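Long-range contact in putative dienelactone hydrolase (PDB 3F67), which is probably a hydrolase acting on ester bonds, with the alpha/beta-hydrolase fold of the dienelactone hydrolase family: residues I36-I41 with P65-R70. Sequence-based numbering, arbitrary orientation. Where two conformers were deposited one is given.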
ATOM      1  N   ILE A  36       1.568   1.029   7.529  1.00 12.72           N
ATOM      2  CA  ILE A  36       0.170   0.888   7.039  1.00 14.66           C
ATOM      3  C   ILE A  36       0.248  -0.012   5.795  1.00 14.93           C
ATOM      4  O   ILE A  36       1.116   0.197   4.943  1.00 14.63           O
ATOM      5  CB  ILE A  36      -0.355   2.226   6.680  1.00 14.97           C
ATOM      6  CG1 ILE A  36      -0.448   3.126   7.952  1.00 16.48           C
ATOM      7  CG2 ILE A  36      -1.758   2.103   6.012  1.00 18.63           C
ATOM      8  CD1 ILE A  36      -0.963   4.532   7.606  1.00 19.07           C
ATOM      9  N   VAL A  37      -0.620  -1.019   5.710  1.00 13.92           N
ATOM     10  CA  VAL A  37      -0.567  -1.987   4.611  1.00 13.41           C
ATOM     11  C   VAL A  37      -1.835  -1.757   3.785  1.00 14.74           C
ATOM     12  O   VAL A  37      -2.965  -1.893   4.318  1.00 14.75           O
ATOM     13  CB  VAL A  37      -0.577  -3.428   5.154  1.00 14.91           C
ATOM     14  CG1 VAL A  37      -0.628  -4.422   3.977  1.00 13.30           C
ATOM     15  CG2 VAL A  37       0.723  -3.695   5.976  1.00 13.01           C
ATOM     16  N   VAL A  38      -1.671  -1.407   2.503  1.00 13.44           N
ATOM     17  CA  VAL A  38      -2.861  -1.095   1.682  1.00 12.92           C
ATOM     18  C   VAL A  38      -3.224  -2.263   0.779  1.00 14.13           C
ATOM     19  O   VAL A  38      -2.408  -2.718  -0.048  1.00 13.26           O
ATOM     20  CB  VAL A  38      -2.679   0.148   0.795  1.00 12.60           C
ATOM     21  CG1 VAL A  38      -4.067   0.622   0.215  1.00 13.05           C
ATOM     22  CG2 VAL A  38      -2.017   1.295   1.552  1.00 13.71           C
ATOM     23  N   GLN A  39      -4.464  -2.740   0.958  1.00 13.38           N
ATOM     24  CA  GLN A  39      -5.044  -3.886   0.224  1.00 13.39           C
ATOM     25  C   GLN A  39      -4.999  -3.771  -1.312  1.00 14.40           C
ATOM     26  O   GLN A  39      -4.837  -2.663  -1.864  1.00 14.86           O
ATOM     27  CB  GLN A  39      -6.527  -3.907   0.630  1.00 13.62           C
ATOM     28  CG  GLN A  39      -7.202  -2.586   0.270  1.00 15.12           C
ATOM     29  CD  GLN A  39      -8.711  -2.640   0.513  1.00 18.36           C
ATOM     30  OE1 GLN A  39      -9.151  -2.481   1.649  1.00 17.79           O
ATOM     31  NE2 GLN A  39      -9.488  -2.917  -0.536  1.00 17.83           N
ATOM     32  N   GLU A  40      -5.150  -4.925  -1.988  1.00 14.22           N
ATOM     33  CA  GLU A  40      -5.562  -4.961  -3.390  1.00 14.78           C
ATOM     34  C   GLU A  40      -7.087  -4.717  -3.446  1.00 14.28           C
ATOM     35  O   GLU A  40      -7.703  -4.329  -2.421  1.00 14.55           O
ATOM     36  CB  GLU A  40      -5.212  -6.320  -3.981  1.00 14.97           C
ATOM     37  CG  GLU A  40      -3.727  -6.738  -3.696  1.00 15.99           C
ATOM     38  CD  GLU A  40      -3.384  -8.095  -4.322  1.00 20.93           C
ATOM     39  OE1 GLU A  40      -3.807  -9.141  -3.780  1.00 21.62           O
ATOM     40  OE2 GLU A  40      -2.627  -8.133  -5.321  1.00 23.39           O
ATOM     41  N   ILE A  41      -7.710  -4.934  -4.613  1.00 13.73           N
ATOM     42  CA  ILE A  41      -9.168  -4.742  -4.713  1.00 13.14           C
ATOM     43  C   ILE A  41      -9.987  -5.790  -3.916  1.00 13.77           C
ATOM     44  O   ILE A  41     -11.213  -5.678  -3.813  1.00 13.62           O
ATOM     45  CB  ILE A  41      -9.646  -4.753  -6.171  1.00 14.61           C
ATOM     46  CG1 ILE A  41      -9.286  -6.063  -6.872  1.00 14.59           C
ATOM     47  CG2 ILE A  41      -9.036  -3.531  -6.888  1.00 14.15           C
ATOM     48  CD1 ILE A  41      -9.843  -6.196  -8.268  1.00 16.49           C
ATOM     49  N   PRO A  65      -6.237  -1.455   6.980  1.00 14.26           N
ATOM     50  CA  PRO A  65      -7.649  -1.006   7.078  1.00 13.44           C
ATOM     51  C   PRO A  65      -8.533  -1.547   5.934  1.00 13.77           C
ATOM     52  O   PRO A  65      -8.073  -1.703   4.793  1.00 14.41           O
ATOM     53  CB  PRO A  65      -7.524   0.525   6.967  1.00 13.85           C
ATOM     54  CG  PRO A  65      -6.314   0.736   6.064  1.00 13.17           C
ATOM     55  CD  PRO A  65      -5.334  -0.374   6.508  1.00 14.35           C
ATOM     56  N   GLU A  66      -9.792  -1.776   6.274  0.50 14.23           N
ATOM     57  CA  GLU A  66     -10.820  -2.183   5.346  0.50 14.90           C
ATOM     58  C   GLU A  66     -11.314  -0.922   4.630  0.50 14.64           C
ATOM     59  O   GLU A  66     -12.377  -0.369   4.976  0.50 14.94           O
ATOM     60  CB  GLU A  66     -11.960  -2.816   6.145  0.50 14.40           C
ATOM     61  CG  GLU A  66     -12.825  -3.768   5.319  0.50 19.33           C
ATOM     62  CD  GLU A  66     -12.036  -4.954   4.804  0.50 25.53           C
ATOM     63  OE1 GLU A  66     -11.372  -4.804   3.754  0.50 25.67           O
ATOM     64  OE2 GLU A  66     -12.092  -6.038   5.443  0.50 29.04           O
ATOM     65  N   LEU A  67     -10.559  -0.469   3.624  1.00 14.05           N
ATOM     66  CA  LEU A  67     -10.833   0.872   3.033  1.00 14.44           C
ATOM     67  C   LEU A  67     -12.170   0.990   2.296  1.00 14.02           C
ATOM     68  O   LEU A  67     -12.692   2.106   2.136  1.00 15.00           O
ATOM     69  CB  LEU A  67      -9.671   1.294   2.116  1.00 13.25           C
ATOM     70  CG  LEU A  67      -8.393   1.516   2.941  1.00 13.10           C
ATOM     71  CD1 LEU A  67      -7.134   1.493   2.075  1.00 16.19           C
ATOM     72  CD2 LEU A  67      -8.479   2.885   3.603  1.00 12.25           C
ATOM     73  N   TYR A  68     -12.735  -0.140   1.855  1.00 14.56           N
ATOM     74  CA  TYR A  68     -13.974  -0.066   1.051  1.00 13.65           C
ATOM     75  C   TYR A  68     -15.239  -0.084   1.919  1.00 15.13           C
ATOM     76  O   TYR A  68     -16.339  -0.081   1.368  1.00 15.16           O
ATOM     77  CB  TYR A  68     -14.057  -1.238   0.044  1.00 15.03           C
ATOM     78  CG  TYR A  68     -12.954  -1.283  -1.031  1.00 15.06           C
ATOM     79  CD1 TYR A  68     -12.061  -0.207  -1.210  1.00 15.84           C
ATOM     80  CD2 TYR A  68     -12.852  -2.395  -1.875  1.00 16.82           C
ATOM     81  CE1 TYR A  68     -11.058  -0.255  -2.233  1.00 16.24           C
ATOM     82  CE2 TYR A  68     -11.870  -2.473  -2.886  1.00 15.56           C
ATOM     83  CZ  TYR A  68     -10.990  -1.404  -3.057  1.00 18.10           C
ATOM     84  OH  TYR A  68     -10.024  -1.495  -4.027  1.00 15.70           O
ATOM     85  N   PHE A  69     -15.099  -0.085   3.256  1.00 13.59           N
ATOM     86  CA  PHE A  69     -16.238  -0.474   4.148  1.00 15.53           C
ATOM     87  C   PHE A  69     -17.545   0.311   3.952  1.00 15.39           C
ATOM     88  O   PHE A  69     -18.639  -0.237   4.132  1.00 15.60           O
ATOM     89  CB  PHE A  69     -15.819  -0.514   5.650  1.00 15.71           C
ATOM     90  CG  PHE A  69     -15.720   0.849   6.299  1.00 17.27           C
ATOM     91  CD1 PHE A  69     -16.689   1.269   7.211  1.00 17.72           C
ATOM     92  CD2 PHE A  69     -14.679   1.726   5.978  1.00 16.22           C
ATOM     93  CE1 PHE A  69     -16.598   2.565   7.815  1.00 17.41           C
ATOM     94  CE2 PHE A  69     -14.574   2.983   6.556  1.00 17.59           C
ATOM     95  CZ  PHE A  69     -15.537   3.415   7.479  1.00 18.19           C
ATOM     96  N   ARG A  70     -17.440   1.576   3.561  1.00 15.60           N
ATOM     97  CA  ARG A  70     -18.633   2.423   3.404  1.00 15.38           C
ATOM     98  C   ARG A  70     -19.364   2.108   2.113  1.00 15.96           C
ATOM     99  O   ARG A  70     -20.573   2.322   2.024  1.00 16.72           O
ATOM    100  CB  ARG A  70     -18.252   3.897   3.334  1.00 15.75           C
ATOM    101  CG  ARG A  70     -17.586   4.432   4.617  1.00 15.59           C
ATOM    102  CD  ARG A  70     -17.312   5.926   4.455  1.00 15.23           C
ATOM    103  NE  ARG A  70     -16.463   6.448   5.546  1.00 17.44           N
ATOM    104  CZ  ARG A  70     -15.125   6.347   5.514  1.00 18.46           C
ATOM    105  NH1 ARG A  70     -14.546   5.708   4.512  1.00 15.87           N
ATOM    106  NH2 ARG A  70     -14.375   6.846   6.473  1.00 18.82           N
TER
HETATM  107  O   HOH W   1      -5.701  -2.120   3.476  1.00 18.50           O
HETATM  108  O   HOH W   2     -11.869  -2.882   1.790  1.00 18.93           O
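Gln39 bridges the two loops that leave neighbouring parallel strands, 32-38 and 61-65, of an alpha/beta-hydrolase sheet. Its CG sits in the crowded position between backbone N and carbonyl carbon (chi1 59°), and the extended chain beyond carries the amide across to residues 65-68. There OE1 accepts a hydrogen bond from Leu67 N (3.2 Å); the donor lies above the carbonyl plane and the bond is bent, 146° at the hydrogen. NE2 stands over the centre of the Tyr68 ring, 3.3 Å from CZ, with amide and ring planes 54° apart. The same NE2 donates back to Glu40 O (3.0 Å), which helps fix the rotation of the amide. At the ring edge, Ile41 O lies 3.4 Å from Tyr68 CE2, while Ile41 CG2 touches the phenolic OH. Nearer the strands, Val38 CG1 meets Leu67 CD1 at 3.7 Å, the two side chains crossing at about a right angle, and Pro65 CD rests against Val37 O.

One water donates to Val37 O and Pro65 O and accepts from Gln39 N, joining the strand ends where they splay apart; another donates to Gln39 OE1 (2.8 Å) and Glu66 OE1 and accepts from Tyr68 N. Glu66 OE1 is also bonded to Val44 N, and the type I turn from Glu66 to Phe69 presents Leu67 N and the Tyr68 ring to Gln39. Trp124 packs edge-to-face with Tyr68, and Val88 of helix 80-88 touches it as well. Glu40 turns from the seam to form a salt bridge with Arg219 and touch Cys123, the presumed nucleophile of a Cys-His-Asp triad.

The buried amide thus has its oxygen gripped by a backbone N-H and a water, whereas Tyr68 OH is buried without a polar partner, and the tyrosine meets Gln39 through its ring face.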